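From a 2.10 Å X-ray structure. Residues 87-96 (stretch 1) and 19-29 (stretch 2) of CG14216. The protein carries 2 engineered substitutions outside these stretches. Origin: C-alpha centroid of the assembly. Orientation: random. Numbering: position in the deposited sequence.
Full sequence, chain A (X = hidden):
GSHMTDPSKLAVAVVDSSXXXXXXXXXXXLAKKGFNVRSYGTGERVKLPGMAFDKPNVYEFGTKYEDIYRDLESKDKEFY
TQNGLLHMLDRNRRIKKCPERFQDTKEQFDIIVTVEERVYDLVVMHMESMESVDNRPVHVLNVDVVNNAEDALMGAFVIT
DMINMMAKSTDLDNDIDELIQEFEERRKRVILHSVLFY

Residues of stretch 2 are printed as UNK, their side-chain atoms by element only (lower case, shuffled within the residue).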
# COMPACT_ATOMS: atom_id res chain seq x y z
N HIS A 87 11.98 6.43 12.46
CA HIS A 87 10.91 7.37 12.13
C HIS A 87 9.82 6.68 11.33
O HIS A 87 8.64 6.89 11.57
CB HIS A 87 11.44 8.57 11.35
CG HIS A 87 10.36 9.46 10.82
ND1 HIS A 87 9.49 10.14 11.65
CD2 HIS A 87 9.99 9.77 9.56
CE1 HIS A 87 8.63 10.83 10.91
NE2 HIS A 87 8.92 10.62 9.64
N MET A 88 10.22 5.85 10.37
CA MET A 88 9.26 5.09 9.58
C MET A 88 8.38 4.24 10.49
O MET A 88 7.16 4.22 10.35
CB MET A 88 9.97 4.20 8.56
CG MET A 88 9.04 3.31 7.76
SD MET A 88 9.92 2.29 6.55
CE MET A 88 10.58 3.55 5.47
N LEU A 89 9.01 3.54 11.43
CA LEU A 89 8.29 2.64 12.32
C LEU A 89 7.38 3.43 13.26
O LEU A 89 6.31 2.97 13.63
CB LEU A 89 9.28 1.79 13.12
CG LEU A 89 9.98 0.70 12.30
CD1 LEU A 89 11.32 0.32 12.91
CD2 LEU A 89 9.07 -0.52 12.15
N ASP A 90 7.82 4.63 13.63
CA ASP A 90 7.03 5.48 14.51
C ASP A 90 5.79 5.98 13.79
O ASP A 90 4.69 5.98 14.34
CB ASP A 90 7.87 6.68 14.97
CG ASP A 90 7.12 7.58 15.92
OD1 ASP A 90 6.60 7.06 16.94
OD2 ASP A 90 7.04 8.80 15.66
N ARG A 91 5.96 6.40 12.54
CA ARG A 91 4.84 6.84 11.72
C ARG A 91 3.84 5.70 11.57
O ARG A 91 2.63 5.90 11.68
CB ARG A 91 5.35 7.30 10.35
CG ARG A 91 4.31 7.99 9.47
CD ARG A 91 3.48 6.99 8.67
NE ARG A 91 4.31 5.91 8.13
CZ ARG A 91 5.13 6.04 7.09
NH1 ARG A 91 5.24 7.20 6.47
NH2 ARG A 91 5.85 5.00 6.68
N ASN A 92 4.35 4.49 11.35
CA ASN A 92 3.50 3.31 11.17
C ASN A 92 2.70 3.00 12.43
O ASN A 92 1.51 2.70 12.37
CB ASN A 92 4.34 2.10 10.77
CG ASN A 92 5.00 2.26 9.41
OD1 ASN A 92 4.63 3.13 8.62
ND2 ASN A 92 5.97 1.42 9.12
N ARG A 93 3.36 3.08 13.58
CA ARG A 93 2.73 2.77 14.86
C ARG A 93 1.50 3.65 15.07
O ARG A 93 0.48 3.19 15.58
CB ARG A 93 3.72 2.97 16.01
CG ARG A 93 3.17 2.54 17.37
CD ARG A 93 3.89 3.23 18.52
NE ARG A 93 3.15 4.39 19.02
CZ ARG A 93 3.44 5.66 18.74
NH1 ARG A 93 4.47 5.97 17.96
NH2 ARG A 93 2.70 6.63 19.24
N ARG A 94 1.61 4.91 14.68
CA ARG A 94 0.52 5.86 14.87
C ARG A 94 -0.67 5.55 13.97
O ARG A 94 -1.78 5.98 14.26
CB ARG A 94 1.00 7.28 14.59
CG ARG A 94 2.12 7.73 15.49
CD ARG A 94 2.33 9.23 15.38
NE ARG A 94 3.57 9.65 16.01
CZ ARG A 94 3.90 10.92 16.24
NH1 ARG A 94 3.06 11.88 15.89
NH2 ARG A 94 5.05 11.21 16.81
N ILE A 95 -0.43 4.82 12.89
CA ILE A 95 -1.51 4.44 11.99
C ILE A 95 -2.20 3.16 12.46
O ILE A 95 -3.42 3.09 12.53
CB ILE A 95 -1.01 4.25 10.56
CG1 ILE A 95 -0.58 5.59 9.98
CG2 ILE A 95 -2.10 3.63 9.69
CD1 ILE A 95 0.04 5.50 8.61
N LYS A 96 -1.42 2.14 12.78
CA LYS A 96 -2.00 0.88 13.23
C LYS A 96 -1.00 0.03 13.99
O LYS A 96 0.20 0.30 14.00
CB LYS A 96 -2.57 0.10 12.04
CG LYS A 96 -1.54 -0.34 11.00
CD LYS A 96 -2.23 -1.04 9.83
CE LYS A 96 -1.24 -1.62 8.83
NZ LYS A 96 -1.96 -2.16 7.64
N UNK A 19 4.59 -4.10 3.99
CA UNK A 19 3.64 -3.21 4.64
C UNK A 19 4.37 -2.29 5.62
O UNK A 19 3.94 -2.09 6.75
n UNK A 19 0.86 -3.57 6.98
o UNK A 19 1.04 -2.15 5.27
c UNK A 19 2.56 -4.01 5.36
c UNK A 19 1.42 -3.15 5.87
N UNK A 20 5.49 -1.73 5.14
CA UNK A 20 6.38 -0.92 5.97
C UNK A 20 6.56 0.49 5.42
O UNK A 20 6.36 1.47 6.13
c UNK A 20 7.96 -2.45 7.26
c UNK A 20 7.74 -2.86 9.97
s UNK A 20 7.99 -1.52 8.81
c UNK A 20 7.76 -1.57 6.05
N UNK A 21 6.97 0.60 4.16
CA UNK A 21 7.32 1.89 3.58
C UNK A 21 6.24 2.42 2.64
O UNK A 21 5.46 3.29 3.01
n UNK A 21 9.79 3.03 1.12
o UNK A 21 8.81 4.17 2.77
c UNK A 21 8.65 1.78 2.84
c UNK A 21 9.09 3.10 2.23
N UNK A 22 6.21 1.89 1.42
CA UNK A 22 5.38 2.45 0.36
C UNK A 22 3.88 2.43 0.67
O UNK A 22 3.19 3.42 0.45
c UNK A 22 5.66 1.71 -0.96
n UNK A 22 7.84 -2.63 -2.26
n UNK A 22 7.86 -1.35 -4.16
c UNK A 22 7.05 2.01 -1.54
c UNK A 22 7.43 1.00 -2.63
c UNK A 22 7.75 -1.45 -2.84
n UNK A 22 7.55 -0.36 -2.10
N UNK A 23 3.37 1.31 1.17
CA UNK A 23 1.94 1.20 1.44
C UNK A 23 1.53 2.09 2.61
O UNK A 23 0.41 2.58 2.66
o UNK A 23 2.00 -0.65 3.03
c UNK A 23 1.54 -0.25 1.75
N UNK A 24 2.44 2.30 3.55
CA UNK A 24 2.12 3.07 4.75
C UNK A 24 2.17 4.57 4.48
O UNK A 24 1.40 5.33 5.06
c UNK A 24 2.84 1.27 6.38
c UNK A 24 3.07 2.69 5.89
c UNK A 24 1.23 1.68 8.59
s UNK A 24 1.13 1.02 6.92
N UNK A 25 3.07 4.99 3.61
CA UNK A 25 3.11 6.38 3.17
C UNK A 25 1.81 6.70 2.45
O UNK A 25 1.19 7.74 2.70
o UNK A 25 6.39 8.19 3.69
o UNK A 25 4.70 9.58 3.80
c UNK A 25 5.31 8.64 3.25
c UNK A 25 4.30 6.58 2.24
c UNK A 25 4.69 8.02 2.02
N UNK A 26 1.38 5.80 1.57
CA UNK A 26 0.12 5.97 0.85
C UNK A 26 -1.07 5.89 1.81
O UNK A 26 -2.05 6.61 1.65
c UNK A 26 -0.02 4.92 -0.25
N UNK A 27 -0.98 4.99 2.79
CA UNK A 27 -2.05 4.83 3.76
C UNK A 27 -2.28 6.17 4.44
O UNK A 27 -3.40 6.66 4.51
c UNK A 27 -3.77 4.17 6.32
c UNK A 27 -1.68 3.79 4.82
n UNK A 27 -3.02 2.13 6.17
c UNK A 27 -4.08 2.10 6.96
n UNK A 27 -4.55 3.33 7.07
c UNK A 27 -2.80 3.42 5.74
N UNK A 28 -1.19 6.77 4.93
CA UNK A 28 -1.27 8.00 5.70
C UNK A 28 -1.85 9.14 4.88
O UNK A 28 -2.74 9.86 5.35
c UNK A 28 0.11 9.65 7.01
c UNK A 28 0.12 8.38 6.20
n UNK A 28 0.40 10.76 6.35
o UNK A 28 -0.16 9.64 8.21
N UNK A 29 -1.37 9.29 3.66
CA UNK A 29 -1.81 10.38 2.80
C UNK A 29 -3.29 10.21 2.44
O UNK A 29 -4.08 11.13 2.61
c UNK A 29 0.06 12.69 1.12
c UNK A 29 -0.94 11.76 0.85
c UNK A 29 -1.91 13.33 -0.69
c UNK A 29 0.08 13.92 0.49
c UNK A 29 -1.92 12.10 -0.06
c UNK A 29 -0.95 10.43 1.53
c UNK A 29 -0.91 14.24 -0.42
O HOH W 1 7.65 5.90 4.63
O HOH W 2 3.79 9.66 6.20
O HOH W 3 1.06 8.53 11.08

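Position 19 has two side-chain carbons, the second bearing one oxygen and one nitrogen: a short amide, Asn19. Its CB points sideways, but its end reaches the region of Lys96 NZ, where a polar group suits an ammonium.

Position 20 carries two carbons, a sulfur and a terminal carbon, unbranched, which makes it Met20. Its CE lies 3.5 Å from Leu89 CD2, a fitting apolar pairing in a buried place. Its backbone matters as much: Asn92 ND2 donates a hydrogen bond to Met20 O over 3.0 Å.

Position 21 is again two carbons with one oxygen and one nitrogen, Asn21. Its OD1 lies 3.3 Å from Met88 CE and accepts a hydrogen bond from water 1, while the amide nitrogen is satisfied elsewhere in the structure.

Position 22 shows three carbons, a nitrogen, then a carbon with two more nitrogens, the guanidinium of Arg22. It points away from stretch 1, and its nitrogens are bonded elsewhere in the structure.

Position 23 has one carbon and one oxygen, Ser23, out of reach of stretch 1.

At position 24 the unbranched chain with sulfur recurs: Met24. Pointing toward stretch 1, it sets CE 3.9 Å from Ile95 CB and SD 4.0 Å from Lys96 CE; a long, flexible thioether can follow both side chains.

Position 25 has three carbons, the third carrying two oxygens, a carboxylate: Glu25. Its OE2 accepts a hydrogen bond from Arg91 NH1 at 3.2 Å within a salt bridge, so opposite charges meet at a partly exposed site.

Position 26 is a single carbon, Ala26, buried and without contact to stretch 1.

Position 27 bears a five-membered ring of three carbons and two nitrogens, His27. Ile95 CG2 sits 3.6 Å from the centroid of the His27 ring, 11° off its normal, a CH-pi contact with the flat face.

Position 28, a third short amide, is Asn28. Its CB packs 3.8 Å from Ile95 CD1, while OD1 takes a weak hydrogen bond from water 3, which also donates to Arg91 O.

Position 29 ends in a six-carbon ring, Phe29, out of reach of stretch 1.

The helices cross at 48°, their axes 10.4 Å apart at closest approach, and Met24 packs near Asn92 and Ile95. Asn92 OD1 accepts from Arg91 NE (2.8 Å) and NH2 (3.0 Å), helping to hold the guanidinium over the backbone of Met24 and Glu25. Waters 1 and 2 extend the salt bridge by linking Arg91 to Glu25, so apolar packing and a hydrated ionic cluster share the contact.

Stretch 2 19-29: NMNRSMEAHNF
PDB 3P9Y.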